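Local coordinates for BH1408 protein (Bacillus halodurans, PDB 4E0A), which probably acts as an N-acetyltransferase of the GNAT family, transferring an acetyl group to an amine, at residues 24-33 against 128-136; 101-110 against 135-145. The protein carries 1 engineered substitution. All coordinates share one frame; numbering follows the deposited sequence.

Contact 1 of 2, residues 24-33 against 128-136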
loop_
_atom_site.group_PDB
_atom_site.type_symbol
_atom_site.label_atom_id
_atom_site.label_comp_id
_atom_site.label_asym_id
_atom_site.label_seq_id
_atom_site.Cartn_x
_atom_site.Cartn_y
_atom_site.Cartn_z
ATOM N N ALA A 24 13.591 -3.578 -14.378
ATOM C CA ALA A 24 12.577 -4.628 -14.494
ATOM C C ALA A 24 11.199 -4.013 -14.337
ATOM O O ALA A 24 10.269 -4.342 -15.069
ATOM C CB ALA A 24 12.795 -5.709 -13.445
ATOM N N HIS A 25 11.085 -3.090 -13.392
ATOM C CA HIS A 25 9.815 -2.450 -13.094
ATOM C C HIS A 25 9.429 -1.489 -14.222
ATOM O O HIS A 25 8.258 -1.400 -14.597
ATOM C CB HIS A 25 9.870 -1.756 -11.716
ATOM C CG HIS A 25 9.756 -2.709 -10.557
ATOM N ND1 HIS A 25 10.787 -3.540 -10.168
ATOM C CD2 HIS A 25 8.724 -2.976 -9.717
ATOM C CE1 HIS A 25 10.399 -4.269 -9.132
ATOM N NE2 HIS A 25 9.146 -3.956 -8.848
ATOM N N VAL A 26 10.411 -0.788 -14.779
ATOM C CA VAL A 26 10.152 0.077 -15.935
ATOM C C VAL A 26 9.631 -0.751 -17.114
ATOM O O VAL A 26 8.694 -0.355 -17.803
ATOM C CB VAL A 26 11.404 0.871 -16.351
ATOM C CG1 VAL A 26 11.212 1.528 -17.724
ATOM C CG2 VAL A 26 11.730 1.909 -15.286
ATOM N N LYS A 27 10.228 -1.920 -17.312
ATOM C CA LYS A 27 9.848 -2.812 -18.395
ATOM C C LYS A 27 8.386 -3.241 -18.283
ATOM O O LYS A 27 7.642 -3.214 -19.270
ATOM C CB LYS A 27 10.766 -4.036 -18.374
ATOM C CG LYS A 27 10.715 -4.920 -19.611
ATOM C CD LYS A 27 11.941 -5.834 -19.647
ATOM C CE LYS A 27 11.856 -6.852 -20.772
ATOM N NZ LYS A 27 10.643 -7.708 -20.650
ATOM N N GLU A 28 7.970 -3.631 -17.079
ATOM C CA GLU A 28 6.639 -4.221 -16.884
ATOM C C GLU A 28 5.541 -3.208 -16.554
ATOM O O GLU A 28 4.364 -3.438 -16.848
ATOM C CB GLU A 28 6.681 -5.270 -15.769
ATOM C CG GLU A 28 7.661 -6.399 -16.009
ATOM C CD GLU A 28 7.320 -7.217 -17.232
ATOM O OE1 GLU A 28 6.118 -7.382 -17.528
ATOM O OE2 GLU A 28 8.258 -7.689 -17.906
ATOM N N ARG A 29 5.917 -2.109 -15.908
ATOM C CA ARG A 29 4.955 -1.078 -15.531
ATOM C C ARG A 29 5.534 0.301 -15.837
ATOM O O ARG A 29 5.807 1.081 -14.919
ATOM C CB ARG A 29 4.614 -1.170 -14.035
ATOM C CG ARG A 29 3.736 -2.364 -13.620
ATOM C CD ARG A 29 2.444 -2.448 -14.427
ATOM N NE ARG A 29 1.572 -1.284 -14.273
ATOM C CZ ARG A 29 0.551 -1.208 -13.419
ATOM N NH1 ARG A 29 0.277 -2.222 -12.606
ATOM N NH2 ARG A 29 -0.188 -0.103 -13.359
ATOM N N GLY A 30 5.726 0.590 -17.118
ATOM C CA GLY A 30 6.272 1.865 -17.545
ATOM C C GLY A 30 5.324 3.024 -17.296
ATOM O O GLY A 30 5.711 4.187 -17.425
ATOM N N ASP A 31 4.077 2.707 -16.936
ATOM C CA ASP A 31 3.084 3.729 -16.648
ATOM C C ASP A 31 3.310 4.309 -15.260
ATOM O O ASP A 31 2.872 5.425 -14.956
ATOM C CB ASP A 31 1.656 3.167 -16.800
ATOM C CG ASP A 31 1.400 1.953 -15.930
ATOM O OD1 ASP A 31 2.320 1.126 -15.731
ATOM O OD2 ASP A 31 0.259 1.816 -15.436
ATOM N N ILE A 32 4.019 3.550 -14.426
ATOM C CA ILE A 32 4.302 3.960 -13.064
ATOM C C ILE A 32 5.774 4.346 -12.941
ATOM O O ILE A 32 6.110 5.377 -12.354
ATOM C CB ILE A 32 3.938 2.823 -12.052
ATOM C CG1 ILE A 32 2.418 2.563 -12.075
ATOM C CG2 ILE A 32 4.400 3.159 -10.630
ATOM C CD1 ILE A 32 1.932 1.591 -11.016
ATOM N N PHE A 33 6.646 3.510 -13.507
ATOM C CA PHE A 33 8.089 3.651 -13.309
ATOM C C PHE A 33 8.757 4.304 -14.510
ATOM O O PHE A 33 8.359 4.099 -15.651
ATOM C CB PHE A 33 8.722 2.282 -12.999
ATOM C CG PHE A 33 8.213 1.666 -11.726
ATOM C CD1 PHE A 33 7.150 0.768 -11.743
ATOM C CD2 PHE A 33 8.776 2.007 -10.512
ATOM C CE1 PHE A 33 6.672 0.226 -10.572
ATOM C CE2 PHE A 33 8.304 1.460 -9.327
ATOM C CZ PHE A 33 7.247 0.569 -9.363
ATOM N N ASP A 128 6.307 -3.992 0.300
ATOM C CA ASP A 128 5.365 -3.973 -0.803
ATOM C C ASP A 128 5.982 -4.556 -2.047
ATOM O O ASP A 128 7.132 -4.287 -2.365
ATOM C CB ASP A 128 4.866 -2.562 -1.080
ATOM C CG ASP A 128 3.967 -2.041 0.029
ATOM O OD1 ASP A 128 4.421 -1.182 0.812
ATOM O OD2 ASP A 128 2.811 -2.508 0.128
ATOM N N VAL A 129 5.203 -5.356 -2.756
ATOM C CA VAL A 129 5.690 -5.943 -3.992
ATOM C C VAL A 129 4.652 -5.771 -5.112
ATOM O O VAL A 129 3.440 -5.882 -4.887
ATOM C CB VAL A 129 6.067 -7.429 -3.779
ATOM C CG1 VAL A 129 4.833 -8.239 -3.376
ATOM C CG2 VAL A 129 6.729 -7.993 -5.030
ATOM N N TYR A 130 5.133 -5.494 -6.317
ATOM C CA TYR A 130 4.240 -5.327 -7.464
ATOM C C TYR A 130 3.716 -6.647 -8.005
ATOM O O TYR A 130 4.426 -7.655 -8.006
ATOM C CB TYR A 130 4.897 -4.472 -8.555
ATOM C CG TYR A 130 4.777 -3.017 -8.208
ATOM C CD1 TYR A 130 5.644 -2.435 -7.299
ATOM C CD2 TYR A 130 3.736 -2.245 -8.721
ATOM C CE1 TYR A 130 5.517 -1.122 -6.941
ATOM C CE2 TYR A 130 3.602 -0.920 -8.373
ATOM C CZ TYR A 130 4.500 -0.363 -7.474
ATOM O OH TYR A 130 4.393 0.960 -7.103
ATOM N N ASP A 131 2.463 -6.626 -8.460
ATOM C CA ASP A 131 1.727 -7.839 -8.832
ATOM C C ASP A 131 2.423 -8.659 -9.921
ATOM O O ASP A 131 2.358 -9.885 -9.914
ATOM C CB ASP A 131 0.294 -7.457 -9.262
ATOM C CG ASP A 131 -0.524 -8.643 -9.766
ATOM O OD1 ASP A 131 -0.815 -9.557 -8.967
ATOM O OD2 ASP A 131 -0.905 -8.648 -10.964
ATOM N N PHE A 132 3.104 -7.989 -10.847
ATOM C CA PHE A 132 3.778 -8.702 -11.939
ATOM C C PHE A 132 4.991 -9.519 -11.467
ATOM O O PHE A 132 5.478 -10.394 -12.194
ATOM C CB PHE A 132 4.254 -7.712 -13.003
ATOM C CG PHE A 132 5.462 -6.891 -12.580
ATOM C CD1 PHE A 132 5.303 -5.651 -11.987
ATOM C CD2 PHE A 132 6.748 -7.372 -12.771
ATOM C CE1 PHE A 132 6.402 -4.906 -11.604
ATOM C CE2 PHE A 132 7.847 -6.636 -12.387
ATOM C CZ PHE A 132 7.679 -5.406 -11.810
ATOM N N ASN A 133 5.485 -9.202 -10.273
ATOM C CA ASN A 133 6.803 -9.650 -9.820
ATOM C C ASN A 133 6.727 -11.048 -9.203
ATOM O O ASN A 133 6.816 -11.218 -7.980
ATOM C CB ASN A 133 7.373 -8.626 -8.831
ATOM C CG ASN A 133 8.855 -8.796 -8.575
ATOM O OD1 ASN A 133 9.464 -9.786 -8.977
ATOM N ND2 ASN A 133 9.444 -7.822 -7.877
ATOM N N ASP A 134 6.568 -12.048 -10.064
ATOM C CA ASP A 134 6.372 -13.420 -9.616
ATOM C C ASP A 134 7.598 -13.945 -8.888
ATOM O O ASP A 134 7.485 -14.662 -7.894
ATOM C CB ASP A 134 6.054 -14.324 -10.802
ATOM C CG ASP A 134 4.572 -14.347 -11.136
ATOM O OD1 ASP A 134 3.752 -14.051 -10.245
ATOM O OD2 ASP A 134 4.227 -14.675 -12.286
ATOM N N ARG A 135 8.776 -13.567 -9.372
ATOM C CA ARG A 135 10.006 -14.031 -8.756
ATOM C C ARG A 135 10.098 -13.586 -7.290
ATOM O O ARG A 135 10.395 -14.396 -6.403
ATOM C CB ARG A 135 11.226 -13.580 -9.568
ATOM C CG ARG A 135 12.530 -14.160 -9.065
ATOM C CD ARG A 135 13.723 -13.416 -9.641
ATOM N NE ARG A 135 13.667 -11.990 -9.320
ATOM C CZ ARG A 135 13.989 -11.473 -8.137
ATOM N NH1 ARG A 135 14.390 -12.266 -7.148
ATOM N NH2 ARG A 135 13.905 -10.160 -7.937
ATOM N N ALA A 136 9.783 -12.324 -7.017
ATOM C CA ALA A 136 9.817 -11.843 -5.639
ATOM C C ALA A 136 8.708 -12.422 -4.765
ATOM O O ALA A 136 8.922 -12.731 -3.588
ATOM C CB ALA A 136 9.789 -10.312 -5.609
HETATM O O HOH W 1 7.964 -5.443 -6.954
#

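Contact 2 of 2, residues 101-110 against 135-145. With ACY (acetic acid), chain D.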
loop_
_atom_site.group_PDB
_atom_site.type_symbol
_atom_site.label_atom_id
_atom_site.label_comp_id
_atom_site.label_asym_id
_atom_site.label_seq_id
_atom_site.Cartn_x
_atom_site.Cartn_y
_atom_site.Cartn_z
ATOM N N ARG A 101 22.021 -15.011 -8.203
ATOM C CA ARG A 101 20.831 -15.672 -7.677
ATOM C C ARG A 101 20.917 -17.204 -7.682
ATOM O O ARG A 101 21.660 -17.800 -8.477
ATOM C CB ARG A 101 19.590 -15.196 -8.425
ATOM C CG ARG A 101 19.268 -13.733 -8.153
ATOM C CD ARG A 101 18.234 -13.176 -9.109
ATOM N NE ARG A 101 17.977 -11.766 -8.830
ATOM C CZ ARG A 101 17.250 -10.967 -9.601
ATOM N NH1 ARG A 101 16.704 -11.434 -10.715
ATOM N NH2 ARG A 101 17.074 -9.697 -9.263
ATOM N N GLY A 102 20.170 -17.821 -6.762
ATOM C CA GLY A 102 20.021 -19.265 -6.695
ATOM C C GLY A 102 20.947 -19.941 -5.699
ATOM O O GLY A 102 21.093 -21.164 -5.716
ATOM N N GLY A 103 21.559 -19.149 -4.821
ATOM C CA GLY A 103 22.555 -19.663 -3.900
ATOM C C GLY A 103 22.331 -19.332 -2.436
ATOM O O GLY A 103 23.254 -19.463 -1.629
ATOM N N GLY A 104 21.118 -18.906 -2.088
ATOM C CA GLY A 104 20.768 -18.642 -0.699
ATOM C C GLY A 104 21.098 -17.249 -0.179
ATOM O O GLY A 104 20.859 -16.939 0.990
ATOM N N ILE A 105 21.626 -16.391 -1.042
ATOM C CA ILE A 105 21.996 -15.037 -0.619
ATOM C C ILE A 105 20.811 -14.188 -0.119
ATOM O O ILE A 105 20.902 -13.560 0.934
ATOM C CB ILE A 105 22.812 -14.305 -1.716
ATOM C CG1 ILE A 105 24.171 -14.999 -1.885
ATOM C CG2 ILE A 105 23.031 -12.844 -1.351
ATOM C CD1 ILE A 105 24.955 -14.508 -3.075
ATOM N N GLY A 106 19.701 -14.182 -0.849
ATOM C CA GLY A 106 18.527 -13.447 -0.405
ATOM C C GLY A 106 18.027 -13.905 0.959
ATOM O O GLY A 106 17.713 -13.092 1.847
ATOM N N ARG A 107 17.953 -15.216 1.134
ATOM C CA ARG A 107 17.556 -15.795 2.417
ATOM C C ARG A 107 18.465 -15.335 3.552
ATOM O O ARG A 107 17.992 -15.010 4.630
ATOM C CB ARG A 107 17.549 -17.324 2.344
ATOM C CG ARG A 107 17.127 -17.987 3.637
ATOM C CD ARG A 107 17.007 -19.497 3.487
ATOM N NE ARG A 107 15.678 -19.909 3.027
ATOM C CZ ARG A 107 14.690 -20.289 3.837
ATOM N NH1 ARG A 107 14.872 -20.304 5.150
ATOM N NH2 ARG A 107 13.517 -20.655 3.334
ATOM N N LEU A 108 19.771 -15.299 3.315
ATOM C CA LEU A 108 20.686 -14.854 4.355
ATOM C C LEU A 108 20.410 -13.395 4.742
ATOM O O LEU A 108 20.411 -13.047 5.929
ATOM C CB LEU A 108 22.141 -15.029 3.918
ATOM C CG LEU A 108 22.682 -16.464 3.924
ATOM C CD1 LEU A 108 24.059 -16.510 3.310
ATOM C CD2 LEU A 108 22.728 -17.015 5.338
ATOM N N ILE A 109 20.185 -12.542 3.752
ATOM C CA ILE A 109 19.854 -11.133 4.036
ATOM C C ILE A 109 18.549 -11.030 4.825
ATOM O O ILE A 109 18.456 -10.296 5.815
ATOM C CB ILE A 109 19.738 -10.294 2.759
ATOM C CG1 ILE A 109 21.125 -10.068 2.143
ATOM C CG2 ILE A 109 19.066 -8.938 3.061
ATOM C CD1 ILE A 109 21.948 -9.107 2.932
ATOM N N PHE A 110 17.545 -11.788 4.400
ATOM C CA PHE A 110 16.249 -11.771 5.080
ATOM C C PHE A 110 16.352 -12.250 6.530
ATOM O O PHE A 110 15.716 -11.701 7.419
ATOM C CB PHE A 110 15.232 -12.634 4.334
ATOM C CG PHE A 110 13.803 -12.360 4.725
ATOM C CD1 PHE A 110 13.118 -11.267 4.188
ATOM C CD2 PHE A 110 13.144 -13.190 5.619
ATOM C CE1 PHE A 110 11.799 -11.004 4.526
ATOM C CE2 PHE A 110 11.818 -12.939 5.968
ATOM C CZ PHE A 110 11.136 -11.848 5.420
ATOM N N ARG A 135 8.776 -13.567 -9.372
ATOM C CA ARG A 135 10.006 -14.031 -8.756
ATOM C C ARG A 135 10.098 -13.586 -7.290
ATOM O O ARG A 135 10.395 -14.396 -6.403
ATOM C CB ARG A 135 11.226 -13.580 -9.568
ATOM C CG ARG A 135 12.530 -14.160 -9.065
ATOM C CD ARG A 135 13.723 -13.416 -9.641
ATOM N NE ARG A 135 13.667 -11.990 -9.320
ATOM C CZ ARG A 135 13.989 -11.473 -8.137
ATOM N NH1 ARG A 135 14.390 -12.266 -7.148
ATOM N NH2 ARG A 135 13.905 -10.160 -7.937
ATOM N N ALA A 136 9.783 -12.324 -7.017
ATOM C CA ALA A 136 9.817 -11.843 -5.639
ATOM C C ALA A 136 8.708 -12.422 -4.765
ATOM O O ALA A 136 8.922 -12.731 -3.588
ATOM C CB ALA A 136 9.789 -10.312 -5.609
ATOM N N LYS A 137 7.508 -12.566 -5.318
ATOM C CA LYS A 137 6.423 -13.172 -4.553
ATOM C C LYS A 137 6.765 -14.604 -4.094
ATOM O O LYS A 137 6.537 -14.966 -2.935
ATOM C CB LYS A 137 5.106 -13.139 -5.337
ATOM C CG LYS A 137 4.529 -11.722 -5.479
ATOM C CD LYS A 137 3.066 -11.722 -5.929
ATOM C CE LYS A 137 2.921 -12.001 -7.412
ATOM N NZ LYS A 137 1.505 -11.819 -7.876
ATOM N N ALA A 138 7.316 -15.406 -4.996
ATOM C CA ALA A 138 7.689 -16.782 -4.658
ATOM C C ALA A 138 8.758 -16.798 -3.577
ATOM O O ALA A 138 8.757 -17.657 -2.713
ATOM C CB ALA A 138 8.174 -17.520 -5.886
ATOM N N PHE A 139 9.678 -15.845 -3.647
ATOM C CA PHE A 139 10.765 -15.756 -2.676
ATOM C C PHE A 139 10.167 -15.417 -1.314
ATOM O O PHE A 139 10.422 -16.100 -0.332
ATOM C CB PHE A 139 11.771 -14.693 -3.128
ATOM C CG PHE A 139 12.830 -14.358 -2.114
ATOM C CD1 PHE A 139 13.921 -15.191 -1.921
ATOM C CD2 PHE A 139 12.752 -13.178 -1.385
ATOM C CE1 PHE A 139 14.905 -14.872 -0.989
ATOM C CE2 PHE A 139 13.729 -12.841 -0.465
ATOM C CZ PHE A 139 14.805 -13.696 -0.257
ATOM N N TYR A 140 9.366 -14.363 -1.255
ATOM C CA TYR A 140 8.781 -13.974 0.029
ATOM C C TYR A 140 7.800 -15.010 0.578
ATOM O O TYR A 140 7.735 -15.234 1.795
ATOM C CB TYR A 140 8.176 -12.563 -0.051
ATOM C CG TYR A 140 9.263 -11.523 -0.216
ATOM C CD1 TYR A 140 10.256 -11.390 0.748
ATOM C CD2 TYR A 140 9.328 -10.705 -1.344
ATOM C CE1 TYR A 140 11.281 -10.466 0.606
ATOM C CE2 TYR A 140 10.361 -9.765 -1.495
ATOM C CZ TYR A 140 11.329 -9.663 -0.513
ATOM O OH TYR A 140 12.353 -8.753 -0.626
ATOM N N HIS A 141 7.041 -15.649 -0.306
ATOM C CA HIS A 141 6.168 -16.740 0.134
ATOM C C HIS A 141 6.978 -17.843 0.784
ATOM O O HIS A 141 6.586 -18.388 1.814
ATOM C CB HIS A 141 5.358 -17.307 -1.032
ATOM C CG HIS A 141 4.206 -16.440 -1.438
ATOM N ND1 HIS A 141 3.714 -16.408 -2.725
ATOM C CD2 HIS A 141 3.450 -15.571 -0.724
ATOM C CE1 HIS A 141 2.706 -15.557 -2.787
ATOM N NE2 HIS A 141 2.526 -15.034 -1.587
ATOM N N SER A 142 8.126 -18.148 0.188
ATOM C CA SER A 142 8.960 -19.257 0.646
ATOM C C SER A 142 9.570 -18.970 2.012
ATOM O O SER A 142 9.997 -19.880 2.710
ATOM C CB SER A 142 10.074 -19.540 -0.357
ATOM O OG SER A 142 11.210 -18.753 -0.068
ATOM N N LEU A 143 9.616 -17.698 2.385
ATOM C CA LEU A 143 10.151 -17.306 3.686
ATOM C C LEU A 143 9.066 -17.107 4.741
ATOM O O LEU A 143 9.350 -16.622 5.829
ATOM C CB LEU A 143 10.989 -16.038 3.559
ATOM C CG LEU A 143 12.228 -16.205 2.677
ATOM C CD1 LEU A 143 12.776 -14.839 2.289
ATOM C CD2 LEU A 143 13.280 -17.041 3.384
ATOM N N GLY A 144 7.827 -17.468 4.415
ATOM C CA GLY A 144 6.735 -17.379 5.372
ATOM C C GLY A 144 5.875 -16.126 5.254
ATOM O O GLY A 144 4.925 -15.942 6.021
HETATM N N MSE A 145 6.179 -15.255 4.295
HETATM C CA MSE A 145 5.394 -14.027 4.168
HETATM C C MSE A 145 3.991 -14.270 3.617
HETATM O O MSE A 145 3.769 -15.184 2.822
HETATM C CB MSE A 145 6.137 -12.964 3.352
HETATM C CG MSE A 145 7.487 -12.589 3.949
HETATM SE SE MSE A 145 8.060 -10.803 3.449
HETATM C CE MSE A 145 7.119 -9.738 4.811
HETATM C C ACY D . 18.368 -15.431 -4.287
HETATM O O ACY D . 18.374 -16.382 -5.110
HETATM O OXT ACY D . 19.322 -15.171 -3.520
HETATM C CH3 ACY D . 17.152 -14.552 -4.214
HETATM O O HOH W 2 14.280 -19.526 0.954
#

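Contact 1 of 2, residues 24-33 against 128-136
One water is gripped from both segments: its oxygen lies 2.7 Å from H25 NE2 and in the plane of the imidazole, and accepts from Y130 N (2.9 Å) and N133 ND2 (2.9 Å). With H25 ND1 bonded to V21 O one helical turn earlier, both ring nitrogens have polar partners, which fixes the rotation of the imidazole. No direct hydrogen bond crosses the contact; the rest is ring packing. F132 sends its edge onto one face of H25, F132 CZ standing 3.4 Å from H25 CD2 with the planes at 75°. This ring takes the less common place between its own backbone N and carbonyl carbon (chi1 74°), which turns it toward helix 11-28, where E28 CB sits over its centre at 3.7 Å from the centroid as a CH-pi contact. F33 comes at Y130 from the opposite direction and points its edge at the tyrosine face, F33 CZ reaching Y130 CE1 at 3.4 Å, while I32 CD1 touches Y130 CE2 at 4.0 Å. Beside the rings, R29 grips D31 side-on with NE and NH2, and its NH1 pairs with E153. N133 caps helix 134-142 through OD1, which accepts from A136 N at 3.2 Å. H25, F33, Y130 and F132 thus form an aromatic cluster that joins the end of helix 11-28 to the type I turn between strand 124-130 and helix 134-142 of the GNAT fold.

Contact 2 of 2, residues 101-110 against 135-145
F110 reaches from helix 105-119 across to L143, and its methylene begins the contact, CB lying 3.9 Å from L143 CD1. With CG anti to the backbone N (chi1 -163°) the ring is carried toward helix 134-142. L143 CD1 covers one face as a CH-pi contact, nearest CG at 3.6 Å, and L143 CB comes beside CD2 and CE2. Along the other rim CD1 and CE1 meet the edge of Y140, F110 CE1 to Y140 CE1 being 4.0 Å. At the tip CZ touches SE of M145, a selenomethionine, at 3.8 Å, an oblique Met-aromatic contact. An alanine here is likely to open a gap among L143 CD1, Y140 CE1 and M145 SE, leaving the L143 methyl without its ring face. Running into the start of this helix, R101-G102-G103-G104-I105-G106 fits the R-x-x-G-x-G motif that GNAT enzymes use to hold the pyrophosphate of acetyl-CoA. A bound acetic acid, probably from the crystallisation liquor, sits there consistently with that role, taking G102 N on its O at 2.8 Å and G106 N on its OXT at 2.9 Å. Having no side chain, G106 lets the edge of F139 close in on its backbone, F139 CZ lying 3.5 Å from G106 C. Next to it L143 CD2 rides over the centre of the R107 guanidinium. At the first residue of the motif, R101 lays its guanidinium flat on that of R135, planes 16° apart and centres 3.6 Å apart. A Schellman motif ends helix 134-142 through M145 N to Y140 O and G144 N to H141 O; Y140 O also accepts from L143 N, on the opposite face from M145 N.

Overall arrangement
Both contacts use helix 134-142 and share R135 and A136: contact 1 takes in its capped start; contact 2 runs from R135 to the turn after its end. Their centres lie about 17 Å apart, joined by a salt bridge between D131 and K137 and by V129 packing on K137. Each is partly buried. Contact 1 lies nearer the rim of the chain, with an aromatic cluster and a water as its main means. Contact 2 has a greasier heart at F110, Y140 and M145 against the sheet, and an outer side with R101 stacked on R135 and R107 under L143, beside a loop whose backbone amides hold the acetic acid. M83 of the second subunit packs on F33, and L154 of that subunit on F110.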